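Pts system, fructose-specific iiabc component (Borrelia burgdorferi, PDB 5DLE) is a cytoplasmic IIB domain of a sugar phosphotransferase system, whose full-length parent probably imports fructose and phosphorylates it to fructose 1-phosphate. Local coordinates at residues A67-L72 / K105-A110. Residues are numbered along the deposited sequence; the frame is centred on the assembly and turned at random. Where two conformers were deposited one is given.
Sequences ASVVIL and KESFNA
V69 overlaps one face of the F108 ring with both methyl groups of the conformer described, one of two modelled. CG1 lies 4.0 Å from the ring centroid and 28° off the ring normal, a CH-pi contact, and comes closest at F108 CD2, 3.6 Å away. Both methyls lie off the ring axis, CG1 by CD2 and CG2 toward the CE2-CZ side, 3.9 Å from F108 CZ. The two side chains cross at about a right angle. V69 CG1 also reaches the backbone, 3.5 Å from S107 O, acceptor of the hydrogen bond from A110 N in the type I turn S107-A110. The turn lies at the C-terminal end of helix 100-107, which packs on the parallel core of a Rossmann-like three-layer domain, the fold of fructose- and lactose/cellobiose-type IIB domains, related to low-molecular-weight tyrosine phosphatases; strand 69-74 runs there between strands 13-19 and 88-91. Two residues further along the strand, I71 CG1 meets S107 CB at 3.8 Å; V69 and I71, on the same side of the strand, each touch S107. The S107 hydroxyl, turned between its own backbone N and carbonyl carbon (chi1 69°), is 3.8 Å from V69 CG2, yet is hydrogen-bonded to I104 O within its helix. S68 CB approaches the ring obliquely, 4.0 Å from F108 CE2, while its OG is hydrogen-bonded to E12 OE1. F108 also stacks with Y43, and an imidazole, probably from the crystallisation liquor, lies nearby.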
ATOM      1  N   ALA A  67      27.362   8.437   9.718  1.00 18.04           N
ATOM      2  CA  ALA A  67      26.344   7.670  10.426  1.00 15.58           C
ATOM      3  C   ALA A  67      26.953   6.776  11.495  1.00 14.75           C
ATOM      4  O   ALA A  67      28.022   6.193  11.309  1.00 18.49           O
ATOM      5  CB  ALA A  67      25.597   6.793   9.409  1.00 14.24           C
ATOM      6  N   SER A  68      26.210   6.611  12.596  1.00 16.73           N
ATOM      7  CA  SER A  68      26.596   5.639  13.606  1.00 17.28           C
ATOM      8  C   SER A  68      26.228   4.235  13.176  1.00 16.46           C
ATOM      9  O   SER A  68      26.919   3.267  13.520  1.00 17.53           O
ATOM     10  CB  SER A  68      25.923   5.928  14.938  1.00 24.17           C
ATOM     11  OG  SER A  68      26.421   7.129  15.480  1.00 25.81           O
ATOM     12  N   VAL A  69      25.107   4.116  12.470  1.00 14.51           N
ATOM     13  CA  VAL A  69      24.563   2.818  12.060  0.53 15.14           C
ATOM     14  C   VAL A  69      23.886   2.986  10.710  1.00 16.90           C
ATOM     15  O   VAL A  69      23.420   4.075  10.370  1.00 15.31           O
ATOM     16  CB  VAL A  69      23.562   2.281  13.124  0.53 16.29           C
ATOM     17  CG1 VAL A  69      24.295   1.890  14.410  0.53 12.51           C
ATOM     18  CG2 VAL A  69      22.580   3.365  13.506  0.53 15.85           C
ATOM     19  N   VAL A  70      23.808   1.884   9.959  1.00 14.04           N
ATOM     20  CA  VAL A  70      23.030   1.796   8.719  1.00 12.92           C
ATOM     21  C   VAL A  70      21.914   0.771   8.935  1.00 14.65           C
ATOM     22  O   VAL A  70      22.190  -0.366   9.325  1.00 14.99           O
ATOM     23  CB  VAL A  70      23.912   1.336   7.540  1.00 13.99           C
ATOM     24  CG1 VAL A  70      23.092   1.165   6.266  1.00 14.68           C
ATOM     25  CG2 VAL A  70      25.123   2.306   7.297  1.00 16.62           C
ATOM     26  N   ILE A  71      20.671   1.141   8.637  1.00 12.69           N
ATOM     27  CA  ILE A  71      19.542   0.219   8.724  1.00 11.82           C
ATOM     28  C   ILE A  71      19.022  -0.013   7.312  1.00 12.36           C
ATOM     29  O   ILE A  71      18.673   0.937   6.600  1.00 14.67           O
ATOM     30  CB  ILE A  71      18.429   0.759   9.637  1.00 13.05           C
ATOM     31  CG1 ILE A  71      18.969   0.957  11.054  1.00 17.80           C
ATOM     32  CG2 ILE A  71      17.177  -0.187   9.642  1.00 12.90           C
ATOM     33  CD1 ILE A  71      17.929   1.542  11.982  1.00 19.32           C
ATOM     34  N   LEU A  72      19.001  -1.270   6.891  1.00 11.60           N
ATOM     35  CA  LEU A  72      18.494  -1.618   5.554  1.00 11.70           C
ATOM     36  C   LEU A  72      17.204  -2.372   5.758  1.00 15.00           C
ATOM     37  O   LEU A  72      17.222  -3.470   6.321  1.00 17.73           O
ATOM     38  CB  LEU A  72      19.495  -2.498   4.814  1.00 14.49           C
ATOM     39  CG  LEU A  72      20.883  -1.911   4.628  1.00 15.67           C
ATOM     40  CD1 LEU A  72      21.776  -2.869   3.832  1.00 18.20           C
ATOM     41  CD2 LEU A  72      20.843  -0.478   4.011  1.00 15.78           C
ATOM     42  N   LYS A 105      16.793   0.130  18.201  1.00 21.19           N
ATOM     43  CA  LYS A 105      17.668  -0.102  19.362  1.00 20.70           C
ATOM     44  C   LYS A 105      18.724  -1.152  19.043  1.00 23.17           C
ATOM     45  O   LYS A 105      19.916  -0.975  19.362  1.00 24.76           O
ATOM     46  CB  LYS A 105      16.826  -0.531  20.565  1.00 27.34           C
ATOM     47  CG  LYS A 105      16.069   0.610  21.204  1.00 34.34           C
ATOM     48  CD  LYS A 105      15.231   0.117  22.390  1.00 42.85           C
ATOM     49  CE  LYS A 105      14.345   1.226  22.978  1.00 48.43           C
ATOM     50  NZ  LYS A 105      15.127   2.311  23.649  1.00 54.75           N
ATOM     51  N   GLU A 106      18.301  -2.248  18.404  1.00 22.71           N
ATOM     52  CA  GLU A 106      19.191  -3.359  18.073  1.00 25.96           C
ATOM     53  C   GLU A 106      20.247  -2.954  17.048  1.00 26.66           C
ATOM     54  O   GLU A 106      21.311  -3.585  17.000  1.00 23.60           O
ATOM     55  CB  GLU A 106      18.391  -4.559  17.538  1.00 31.84           C
ATOM     56  CG  GLU A 106      17.556  -5.298  18.601  1.00 38.86           C
ATOM     57  CD  GLU A 106      16.376  -6.125  18.029  1.00 48.14           C
ATOM     58  OE1 GLU A 106      16.285  -6.321  16.789  1.00 50.15           O
ATOM     59  OE2 GLU A 106      15.522  -6.571  18.837  1.00 47.86           O
ATOM     60  N   SER A 107      19.981  -1.929  16.227  1.00 21.51           N
ATOM     61  CA  SER A 107      20.920  -1.619  15.155  1.00 19.47           C
ATOM     62  C   SER A 107      22.273  -1.185  15.695  1.00 20.16           C
ATOM     63  O   SER A 107      23.287  -1.405  15.041  1.00 21.18           O
ATOM     64  CB  SER A 107      20.358  -0.539  14.223  1.00 23.13           C
ATOM     65  OG  SER A 107      20.293   0.714  14.901  1.00 20.35           O
ATOM     66  N   PHE A 108      22.307  -0.605  16.888  1.00 18.05           N
ATOM     67  CA  PHE A 108      23.578  -0.135  17.420  1.00 20.29           C
ATOM     68  C   PHE A 108      24.481  -1.272  17.868  1.00 24.12           C
ATOM     69  O   PHE A 108      25.665  -1.027  18.153  1.00 23.54           O
ATOM     70  CB  PHE A 108      23.288   0.822  18.570  1.00 21.61           C
ATOM     71  CG  PHE A 108      22.741   2.109  18.104  1.00 21.77           C
ATOM     72  CD1 PHE A 108      21.358   2.277  17.939  1.00 21.37           C
ATOM     73  CD2 PHE A 108      23.602   3.133  17.729  1.00 24.03           C
ATOM     74  CE1 PHE A 108      20.854   3.465  17.465  1.00 23.11           C
ATOM     75  CE2 PHE A 108      23.114   4.342  17.239  1.00 25.40           C
ATOM     76  CZ  PHE A 108      21.725   4.508  17.086  1.00 26.44           C
ATOM     77  N   ASN A 109      23.956  -2.493  17.949  1.00 22.78           N
ATOM     78  CA  ASN A 109      24.763  -3.671  18.230  1.00 23.12           C
ATOM     79  C   ASN A 109      24.986  -4.525  16.998  1.00 23.67           C
ATOM     80  O   ASN A 109      25.492  -5.634  17.123  1.00 24.95           O
ATOM     81  CB  ASN A 109      24.111  -4.514  19.328  1.00 26.50           C
ATOM     82  CG  ASN A 109      23.944  -3.752  20.613  1.00 38.00           C
ATOM     83  OD1 ASN A 109      22.850  -3.696  21.170  1.00 49.31           O
ATOM     84  ND2 ASN A 109      25.016  -3.141  21.079  1.00 39.92           N
ATOM     85  N   ALA A 110      24.557  -4.050  15.820  1.00 21.42           N
ATOM     86  CA  ALA A 110      24.646  -4.828  14.598  1.00 24.74           C
ATOM     87  C   ALA A 110      26.107  -5.034  14.193  1.00 23.76           C
ATOM     88  O   ALA A 110      26.977  -4.215  14.517  1.00 20.82           O
ATOM     89  CB  ALA A 110      23.875  -4.118  13.484  1.00 22.47           C
TER